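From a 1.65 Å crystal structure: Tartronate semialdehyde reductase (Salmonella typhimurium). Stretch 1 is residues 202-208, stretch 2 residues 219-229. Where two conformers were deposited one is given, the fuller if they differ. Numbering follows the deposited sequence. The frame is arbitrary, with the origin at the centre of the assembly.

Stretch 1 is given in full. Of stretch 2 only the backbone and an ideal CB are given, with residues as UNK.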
# COMPACT_ATOMS: atom_id res chain seq x y z
N ASN A 202 -21.55 -25.07 -4.29
CA ASN A 202 -20.14 -24.97 -4.56
C ASN A 202 -19.72 -23.52 -4.77
O ASN A 202 -20.30 -22.84 -5.61
CB ASN A 202 -19.84 -25.77 -5.83
CG ASN A 202 -18.38 -25.77 -6.18
OD1 ASN A 202 -17.89 -24.81 -6.73
ND2 ASN A 202 -17.68 -26.85 -5.85
N PRO A 203 -18.75 -23.02 -3.99
CA PRO A 203 -18.40 -21.59 -4.08
C PRO A 203 -17.78 -21.15 -5.40
O PRO A 203 -17.86 -19.98 -5.77
CB PRO A 203 -17.44 -21.38 -2.89
CG PRO A 203 -16.87 -22.75 -2.57
CD PRO A 203 -17.98 -23.72 -2.94
N ASP A 204 -17.16 -22.07 -6.13
CA ASP A 204 -16.65 -21.70 -7.45
C ASP A 204 -17.80 -21.39 -8.41
O ASP A 204 -17.72 -20.45 -9.18
CB ASP A 204 -15.77 -22.85 -7.99
CG ASP A 204 -14.78 -22.40 -9.04
OD1 ASP A 204 -14.86 -21.26 -9.57
OD2 ASP A 204 -13.88 -23.19 -9.42
N LEU A 205 -18.89 -22.16 -8.34
CA LEU A 205 -20.07 -21.85 -9.13
C LEU A 205 -20.71 -20.52 -8.67
O LEU A 205 -21.14 -19.73 -9.50
CB LEU A 205 -21.08 -22.99 -9.06
CG LEU A 205 -20.59 -24.34 -9.59
CD1 LEU A 205 -21.70 -25.38 -9.45
CD2 LEU A 205 -20.13 -24.22 -11.03
N VAL A 206 -20.70 -20.26 -7.37
CA VAL A 206 -21.19 -18.97 -6.85
C VAL A 206 -20.36 -17.83 -7.44
O VAL A 206 -20.90 -16.87 -7.99
CB VAL A 206 -21.16 -18.92 -5.31
CG1 VAL A 206 -21.44 -17.47 -4.80
CG2 VAL A 206 -22.14 -19.93 -4.70
N TYR A 207 -19.04 -17.95 -7.34
CA TYR A 207 -18.12 -16.96 -7.89
C TYR A 207 -18.39 -16.73 -9.37
O TYR A 207 -18.58 -15.60 -9.81
CB TYR A 207 -16.66 -17.36 -7.66
CG TYR A 207 -15.68 -16.53 -8.44
CD1 TYR A 207 -15.61 -15.15 -8.29
CD2 TYR A 207 -14.82 -17.13 -9.36
CE1 TYR A 207 -14.72 -14.39 -9.01
CE2 TYR A 207 -13.92 -16.38 -10.09
CZ TYR A 207 -13.87 -15.01 -9.92
OH TYR A 207 -12.97 -14.27 -10.67
N GLN A 208 -18.45 -17.81 -10.15
CA GLN A 208 -18.73 -17.66 -11.58
C GLN A 208 -20.07 -16.98 -11.86
O GLN A 208 -20.18 -16.16 -12.78
CB GLN A 208 -18.74 -19.05 -12.26
CG GLN A 208 -17.40 -19.78 -12.26
CD GLN A 208 -17.53 -21.22 -12.73
OE1 GLN A 208 -18.26 -21.50 -13.68
NE2 GLN A 208 -16.83 -22.12 -12.07
N UNK A 219 -11.71 -6.85 -5.75
CA UNK A 219 -11.41 -7.80 -4.67
C UNK A 219 -11.92 -9.20 -4.98
O UNK A 219 -11.21 -10.18 -4.78
CB UNK A 219 -12.02 -7.31 -3.35
N UNK A 220 -13.15 -9.29 -5.49
CA UNK A 220 -13.73 -10.60 -5.74
C UNK A 220 -12.87 -11.38 -6.74
O UNK A 220 -12.52 -12.55 -6.50
CB UNK A 220 -15.16 -10.46 -6.26
N UNK A 221 -12.51 -10.74 -7.83
CA UNK A 221 -11.72 -11.42 -8.88
C UNK A 221 -10.28 -11.68 -8.46
O UNK A 221 -9.68 -12.66 -8.91
CB UNK A 221 -11.72 -10.59 -10.16
N UNK A 222 -9.71 -10.81 -7.63
CA UNK A 222 -8.34 -11.01 -7.15
C UNK A 222 -8.24 -12.09 -6.07
O UNK A 222 -7.29 -12.87 -6.08
CB UNK A 222 -7.79 -9.69 -6.61
N UNK A 223 -9.21 -12.13 -5.17
CA UNK A 223 -9.10 -12.90 -3.93
C UNK A 223 -9.91 -14.19 -3.89
O UNK A 223 -9.48 -15.13 -3.22
CB UNK A 223 -9.53 -12.02 -2.76
N UNK A 224 -11.03 -14.29 -4.61
CA UNK A 224 -11.80 -15.54 -4.56
C UNK A 224 -10.98 -16.72 -5.05
O UNK A 224 -10.97 -17.78 -4.41
CB UNK A 224 -13.08 -15.42 -5.40
N UNK A 225 -10.27 -16.57 -6.17
CA UNK A 225 -9.40 -17.66 -6.65
C UNK A 225 -8.33 -18.04 -5.62
O UNK A 225 -8.08 -19.25 -5.44
CB UNK A 225 -8.73 -17.25 -7.96
N UNK A 226 -7.73 -17.06 -4.95
CA UNK A 226 -6.70 -17.33 -3.94
C UNK A 226 -7.27 -18.15 -2.80
O UNK A 226 -6.68 -19.15 -2.38
CB UNK A 226 -6.11 -16.02 -3.40
N UNK A 227 -8.42 -17.73 -2.26
CA UNK A 227 -9.06 -18.48 -1.19
C UNK A 227 -9.33 -19.92 -1.63
O UNK A 227 -9.00 -20.86 -0.91
CB UNK A 227 -10.36 -17.80 -0.77
N UNK A 228 -9.94 -20.09 -2.79
CA UNK A 228 -10.40 -21.40 -3.18
C UNK A 228 -9.21 -22.33 -3.48
O UNK A 228 -9.30 -23.53 -3.24
CB UNK A 228 -11.32 -21.29 -4.40
N UNK A 229 -8.10 -21.74 -3.94
CA UNK A 229 -6.86 -22.49 -4.21
C UNK A 229 -5.95 -22.64 -2.99
O UNK A 229 -4.87 -23.27 -3.06
CB UNK A 229 -6.08 -21.80 -5.33

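The two helices run nearly antiparallel (168°), their axes 11.0 Å apart at closest approach, so stretch 1 can reach stretch 2 mainly through Tyr 207, whose CA lies 7.3 Å from the CA of position 224, and through the first turn.

Position 219 has helical angles and nothing of stretch 1 near its ideal CB; many residues would serve, and it is Val 219.

At 220 the CA-to-CB bond points sideways, yet the ideal CB is 4.8 Å from Tyr 207 CE1. A branched or long apolar chain could lean against the ring. The residue is Leu 220, with its CG 3.8 Å from Tyr 207 CD1.

At 221 the bond is again sideways, but the ideal CB lies 3.9 Å from Tyr 207 OH. A short polar side chain fits, and Asp, Asn, Ser or Glu could be considered. It is Asp 221: Tyr 207 OH donates to Asp 221 OD1 at 2.7 Å, near the ring plane. Water 1 closes a second link, donating to both Tyr 207 OH and Asp 221 O, each 2.7 Å from its oxygen.

Position 222 points away and 223 is out of reach, so stretch 1 selects nothing at either; they are Ala 222 and Lys 223.

At 224 the bond points toward stretch 1, and the ideal CB is already 3.9 Å from Tyr 207 CD1. Little depth remains along this line, which favours a small residue such as Ala, Ser or Gly. Ala 224 places CB over a face of the Tyr 207 ring, 4.2 Å from the centroid and 24° off the normal, a CH-pi contact.

The N atoms of 225 and 226 lack bonds to the preceding turn, so proline is admissible at 225, as are other residues. Pro 225 points sideways; its CG approaches Tyr 207 OH at 4.3 Å. With Leu 220, Asp 221 and Ala 224 it forms the hole that receives Tyr 207.

Positions 226 and 227 are out of reach; they hold Met 226, as selenomethionine, and Val 227.

Position 228 points toward stretch 1, its CA 7.6 Å from Asp 204 CA, but its ideal CB has no close neighbour there. That gap suits a long, flexible apolar chain; Met or Leu are plausible. Met 228, also selenomethionine, bridges it with an m, t, m chain: SE is 3.5 Å from Asp 204 CA and 3.8 Å from Pro 203 C, while CE lies 4.0 Å from Tyr 207 CD2.

Position 229 is out of reach; it is Asp 229.

Stretch 2, residues 219-229: VLDAKAPMVMD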
# COMPACT_ATOMS: atom_id res chain seq x y z
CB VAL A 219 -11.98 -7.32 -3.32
CG1 VAL A 219 -12.27 -8.50 -2.37
CG2 VAL A 219 -11.00 -6.35 -2.66
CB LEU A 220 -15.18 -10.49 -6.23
CG LEU A 220 -15.92 -11.82 -6.40
CD1 LEU A 220 -16.20 -12.46 -5.07
CD2 LEU A 220 -17.23 -11.58 -7.15
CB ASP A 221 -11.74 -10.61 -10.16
CG ASP A 221 -13.08 -10.65 -10.85
OD1 ASP A 221 -13.77 -11.68 -10.78
OD2 ASP A 221 -13.50 -9.70 -11.50
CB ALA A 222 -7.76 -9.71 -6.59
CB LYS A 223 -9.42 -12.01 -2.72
CG LYS A 223 -8.57 -10.76 -2.61
CD LYS A 223 -7.07 -11.04 -2.69
CE LYS A 223 -6.24 -9.84 -2.28
NZ LYS A 223 -4.78 -10.18 -2.28
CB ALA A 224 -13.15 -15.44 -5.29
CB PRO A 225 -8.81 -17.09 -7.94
CG PRO A 225 -9.86 -16.13 -8.41
CD PRO A 225 -10.28 -15.44 -7.12
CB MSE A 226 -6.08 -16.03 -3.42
CG MSE A 226 -5.31 -15.26 -4.47
SE MSE A 226 -4.44 -13.66 -3.77
CE MSE A 226 -3.21 -14.47 -2.48
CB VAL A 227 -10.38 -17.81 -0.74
CG1 VAL A 227 -11.10 -18.69 0.27
CG2 VAL A 227 -10.12 -16.43 -0.16
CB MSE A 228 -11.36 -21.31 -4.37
CG MSE A 228 -12.69 -20.66 -3.99
SE MSE A 228 -13.95 -20.77 -5.42
CE MSE A 228 -13.18 -19.49 -6.58
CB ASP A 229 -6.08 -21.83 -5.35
CG ASP A 229 -6.78 -21.97 -6.69
OD1 ASP A 229 -7.60 -22.88 -6.85
OD2 ASP A 229 -6.59 -21.19 -7.62
O HOH W 1 -10.37 -13.91 -11.24
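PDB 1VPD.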